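Local coordinates for protein epidermin leader peptide processing serine protease EpiP (Staphylococcus aureus subsp. aureus, PDB 3QFH) that probably cleaves the leader peptide from the epidermin precursor as a subtilisin-like serine endopeptidase, at residues E164-K175 and M202-K210. Sequence-based numbering, arbitrary orientation. Where two conformers were deposited one is given.
With SO4 (sulfate ion), chain O.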
loop_
_atom_site.group_PDB
_atom_site.type_symbol
_atom_site.label_atom_id
_atom_site.label_comp_id
_atom_site.label_asym_id
_atom_site.label_seq_id
_atom_site.Cartn_x
_atom_site.Cartn_y
_atom_site.Cartn_z
ATOM N N GLU A 164 -10.278 -3.565 20.368
ATOM C CA GLU A 164 -9.455 -4.428 19.522
ATOM C C GLU A 164 -9.051 -5.658 20.305
ATOM O O GLU A 164 -8.219 -5.594 21.209
ATOM C CB GLU A 164 -8.221 -3.688 19.016
ATOM C CG GLU A 164 -8.524 -2.667 17.938
ATOM C CD GLU A 164 -9.037 -3.289 16.619
ATOM O OE1 GLU A 164 -9.618 -2.536 15.808
ATOM O OE2 GLU A 164 -8.870 -4.515 16.384
ATOM N N THR A 165 -9.625 -6.786 19.921
ATOM C CA THR A 165 -9.416 -8.040 20.613
ATOM C C THR A 165 -8.229 -8.854 20.111
ATOM O O THR A 165 -7.881 -9.855 20.718
ATOM C CB THR A 165 -10.647 -8.921 20.427
ATOM O OG1 THR A 165 -10.703 -9.360 19.069
ATOM C CG2 THR A 165 -11.931 -8.142 20.766
ATOM N N GLY A 166 -7.620 -8.449 18.997
ATOM C CA GLY A 166 -6.511 -9.212 18.419
ATOM C C GLY A 166 -6.989 -10.449 17.678
ATOM O O GLY A 166 -6.207 -11.320 17.338
ATOM N N ASP A 167 -8.290 -10.520 17.421
ATOM C CA ASP A 167 -8.886 -11.637 16.700
ATOM C C ASP A 167 -8.287 -11.700 15.281
ATOM O O ASP A 167 -8.388 -10.743 14.535
ATOM C CB ASP A 167 -10.400 -11.428 16.666
ATOM C CG ASP A 167 -11.142 -12.505 15.914
ATOM O OD1 ASP A 167 -10.520 -13.318 15.192
ATOM O OD2 ASP A 167 -12.380 -12.525 16.043
ATOM N N VAL A 168 -7.678 -12.833 14.931
ATOM C CA VAL A 168 -6.994 -13.000 13.640
ATOM C C VAL A 168 -7.868 -12.869 12.393
ATOM O O VAL A 168 -7.396 -12.374 11.391
ATOM C CB VAL A 168 -6.208 -14.344 13.587
ATOM C CG1 VAL A 168 -5.841 -14.722 12.150
ATOM C CG2 VAL A 168 -4.973 -14.247 14.455
ATOM N N HIS A 169 -9.127 -13.289 12.444
ATOM C CA HIS A 169 -9.980 -13.190 11.263
ATOM C C HIS A 169 -10.830 -11.919 11.181
ATOM O O HIS A 169 -11.555 -11.742 10.211
ATOM C CB HIS A 169 -10.897 -14.410 11.159
ATOM C CG HIS A 169 -10.167 -15.705 11.018
ATOM N ND1 HIS A 169 -9.360 -15.989 9.938
ATOM C CD2 HIS A 169 -10.157 -16.813 11.797
ATOM C CE1 HIS A 169 -8.860 -17.205 10.072
ATOM N NE2 HIS A 169 -9.329 -17.726 11.191
ATOM N N ASP A 170 -10.758 -11.042 12.173
ATOM C CA ASP A 170 -11.575 -9.818 12.155
ATOM C C ASP A 170 -10.958 -8.771 11.248
ATOM O O ASP A 170 -10.080 -8.003 11.675
ATOM C CB ASP A 170 -11.743 -9.233 13.566
ATOM C CG ASP A 170 -12.586 -7.946 13.586
ATOM O OD1 ASP A 170 -12.989 -7.442 12.512
ATOM O OD2 ASP A 170 -12.852 -7.420 14.686
ATOM N N VAL A 171 -11.401 -8.732 9.997
ATOM C CA VAL A 171 -10.884 -7.727 9.070
ATOM C C VAL A 171 -11.934 -6.706 8.668
ATOM O O VAL A 171 -11.776 -6.052 7.642
ATOM C CB VAL A 171 -10.220 -8.329 7.819
ATOM C CG1 VAL A 171 -8.988 -9.172 8.231
ATOM C CG2 VAL A 171 -11.207 -9.130 6.976
ATOM N N ASN A 172 -12.997 -6.576 9.463
ATOM C CA ASN A 172 -14.026 -5.568 9.190
ATOM C C ASN A 172 -13.371 -4.189 9.123
ATOM O O ASN A 172 -12.452 -3.894 9.895
ATOM C CB ASN A 172 -15.125 -5.576 10.259
ATOM C CG ASN A 172 -16.052 -6.778 10.147
ATOM O OD1 ASN A 172 -15.847 -7.665 9.317
ATOM N ND2 ASN A 172 -17.084 -6.808 10.987
ATOM N N ASP A 173 -13.835 -3.361 8.194
ATOM C CA ASP A 173 -13.304 -2.020 8.004
ATOM C C ASP A 173 -14.018 -1.047 8.936
ATOM O O ASP A 173 -15.233 -0.927 8.878
ATOM C CB ASP A 173 -13.568 -1.623 6.554
ATOM C CG ASP A 173 -12.818 -0.385 6.111
ATOM O OD1 ASP A 173 -12.070 0.213 6.896
ATOM O OD2 ASP A 173 -12.983 -0.007 4.940
ATOM N N ARG A 174 -13.268 -0.364 9.787
ATOM C CA ARG A 174 -13.836 0.651 10.665
ATOM C C ARG A 174 -13.766 2.023 10.013
ATOM O O ARG A 174 -14.648 2.839 10.209
ATOM C CB ARG A 174 -13.088 0.743 12.000
ATOM C CG ARG A 174 -13.389 -0.327 13.053
ATOM C CD ARG A 174 -12.879 -1.705 12.675
ATOM N NE ARG A 174 -12.800 -2.589 13.834
ATOM C CZ ARG A 174 -12.696 -3.919 13.782
ATOM N NH1 ARG A 174 -12.629 -4.610 14.910
ATOM N NH2 ARG A 174 -12.698 -4.567 12.621
ATOM N N LYS A 175 -12.701 2.275 9.253
ATOM C CA LYS A 175 -12.469 3.594 8.655
ATOM C C LYS A 175 -13.078 3.807 7.284
ATOM O O LYS A 175 -13.537 4.907 6.986
ATOM C CB LYS A 175 -10.963 3.888 8.589
ATOM C CG LYS A 175 -10.332 4.060 9.929
ATOM C CD LYS A 175 -8.935 4.630 9.799
ATOM C CE LYS A 175 -8.372 4.953 11.125
ATOM N NZ LYS A 175 -7.077 5.657 10.988
ATOM N N MET A 202 -7.416 -9.361 2.351
ATOM C CA MET A 202 -7.224 -8.126 3.086
ATOM C C MET A 202 -6.380 -8.407 4.310
ATOM O O MET A 202 -6.569 -9.418 4.973
ATOM C CB MET A 202 -8.580 -7.523 3.471
ATOM C CG MET A 202 -8.542 -6.326 4.453
ATOM S SD MET A 202 -7.650 -4.884 3.864
ATOM C CE MET A 202 -8.530 -4.450 2.353
ATOM N N TYR A 203 -5.417 -7.531 4.574
ATOM C CA TYR A 203 -4.616 -7.611 5.788
ATOM C C TYR A 203 -4.856 -6.317 6.529
ATOM O O TYR A 203 -4.392 -5.256 6.115
ATOM C CB TYR A 203 -3.147 -7.852 5.486
ATOM C CG TYR A 203 -2.942 -9.237 4.888
ATOM C CD1 TYR A 203 -2.706 -10.331 5.702
ATOM C CD2 TYR A 203 -3.035 -9.451 3.509
ATOM C CE1 TYR A 203 -2.526 -11.603 5.165
ATOM C CE2 TYR A 203 -2.879 -10.708 2.976
ATOM C CZ TYR A 203 -2.623 -11.781 3.814
ATOM O OH TYR A 203 -2.438 -13.034 3.303
ATOM N N ARG A 204 -5.607 -6.415 7.621
ATOM C CA ARG A 204 -5.985 -5.228 8.382
ATOM C C ARG A 204 -4.899 -4.781 9.353
ATOM O O ARG A 204 -4.470 -5.537 10.211
ATOM C CB ARG A 204 -7.310 -5.439 9.120
ATOM C CG ARG A 204 -7.784 -4.170 9.834
ATOM C CD ARG A 204 -9.232 -4.283 10.314
ATOM N NE ARG A 204 -9.392 -5.187 11.451
ATOM C CZ ARG A 204 -9.383 -4.811 12.732
ATOM N NH1 ARG A 204 -9.186 -3.551 13.073
ATOM N NH2 ARG A 204 -9.556 -5.714 13.686
ATOM N N VAL A 205 -4.494 -3.529 9.185
ATOM C CA VAL A 205 -3.465 -2.886 9.985
ATOM C C VAL A 205 -3.964 -1.586 10.640
ATOM O O VAL A 205 -3.177 -0.830 11.164
ATOM C CB VAL A 205 -2.194 -2.647 9.143
ATOM C CG1 VAL A 205 -1.676 -4.004 8.625
ATOM C CG2 VAL A 205 -2.454 -1.670 7.959
ATOM N N PHE A 206 -5.273 -1.337 10.592
ATOM C CA PHE A 206 -5.861 -0.194 11.272
ATOM C C PHE A 206 -7.054 -0.627 12.085
ATOM O O PHE A 206 -7.859 -1.453 11.639
ATOM C CB PHE A 206 -6.391 0.860 10.310
ATOM C CG PHE A 206 -5.341 1.688 9.638
ATOM C CD1 PHE A 206 -4.925 2.891 10.204
ATOM C CD2 PHE A 206 -4.824 1.311 8.405
ATOM C CE1 PHE A 206 -3.975 3.683 9.570
ATOM C CE2 PHE A 206 -3.876 2.103 7.762
ATOM C CZ PHE A 206 -3.453 3.290 8.349
ATOM N N GLY A 207 -7.153 -0.070 13.283
ATOM C CA GLY A 207 -8.328 -0.226 14.112
ATOM C C GLY A 207 -9.156 1.000 13.768
ATOM O O GLY A 207 -9.555 1.179 12.624
ATOM N N SER A 208 -9.391 1.862 14.753
ATOM C CA SER A 208 -10.114 3.111 14.534
ATOM C C SER A 208 -9.148 4.286 14.655
ATOM O O SER A 208 -9.494 5.410 14.341
ATOM C CB SER A 208 -11.211 3.256 15.582
ATOM O OG SER A 208 -11.993 2.069 15.640
ATOM N N LYS A 209 -7.936 4.001 15.117
ATOM C CA LYS A 209 -6.923 5.003 15.359
ATOM C C LYS A 209 -5.806 4.931 14.294
ATOM O O LYS A 209 -6.081 4.775 13.085
ATOM C CB LYS A 209 -6.348 4.788 16.768
ATOM C CG LYS A 209 -7.346 4.896 17.927
ATOM C CD LYS A 209 -7.550 6.334 18.423
ATOM C CE LYS A 209 -8.120 7.276 17.365
ATOM N NZ LYS A 209 -8.527 8.622 17.939
ATOM N N LYS A 210 -4.553 5.052 14.738
ATOM C CA LYS A 210 -3.411 5.022 13.836
ATOM C C LYS A 210 -2.891 3.601 13.644
ATOM O O LYS A 210 -3.330 2.658 14.298
ATOM C CB LYS A 210 -2.289 5.927 14.382
ATOM C CG LYS A 210 -2.684 7.398 14.487
ATOM C CD LYS A 210 -1.558 8.254 15.058
ATOM C CE LYS A 210 -1.965 9.722 15.097
ATOM N NZ LYS A 210 -0.896 10.628 15.638
HETATM S S SO4 O . -11.758 9.570 18.576
HETATM O O1 SO4 O . -12.587 9.463 19.770
HETATM O O2 SO4 O . -10.599 10.408 18.873
HETATM O O3 SO4 O . -11.307 8.233 18.183
HETATM O O4 SO4 O . -12.527 10.158 17.485
HETATM O O HOH W 1 -10.352 0.148 10.099
#
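Val171 and Arg204 bring the two backbones closest at one point, CA to CA 5.5 Å, where the irregular loop 164-175 passes the end of strand 200-204 of the parallel sheet in this subtilisin-like fold, and Arg174 meets Ser208 farther along. A salt-bridge network of Glu164, Asp170, Arg174 and Arg204 links the two segments. With CG anti to the backbone N (chi1 -175°) and a bend at chi3, buried Arg204 turns its guanidinium into the curl of the loop. Glu164 takes it end-on, OE1 from NH1 at 2.9 Å and OE2 from NH2 at 3.0 Å, the latter through the syn lone pair. On the neighbouring edge NE and NH2 both give to Asp170 O, from the same face of that carbonyl, and NH1 also bonds Phe206 O, so all three nitrogens are engaged and the group can hardly rotate. The Arg174 guanidinium lies flat over one face of the Arg204 guanidinium, centres 3.6 Å apart and planes at 14°. The two like charges are probably offset by Glu164 and by Asp170, whose carboxylate holds Arg174 NH1 and NH2 end-on; Arg174 NH2 also bonds Asn172 O. Beside the Arg204 side chain, Val171 CB packs on Met202 CG at 4.3 Å, and Met202 also touches Asp130, a probable member of the catalytic triad, on strand 126-130. The loop runs on into helix 177-186, which begins with the likely catalytic His177. Near the Arg174–Ser208 approach, a water oxygen lies 2.8 Å from Gly207 O and also takes the N-H of Arg174, bridging the two backbones.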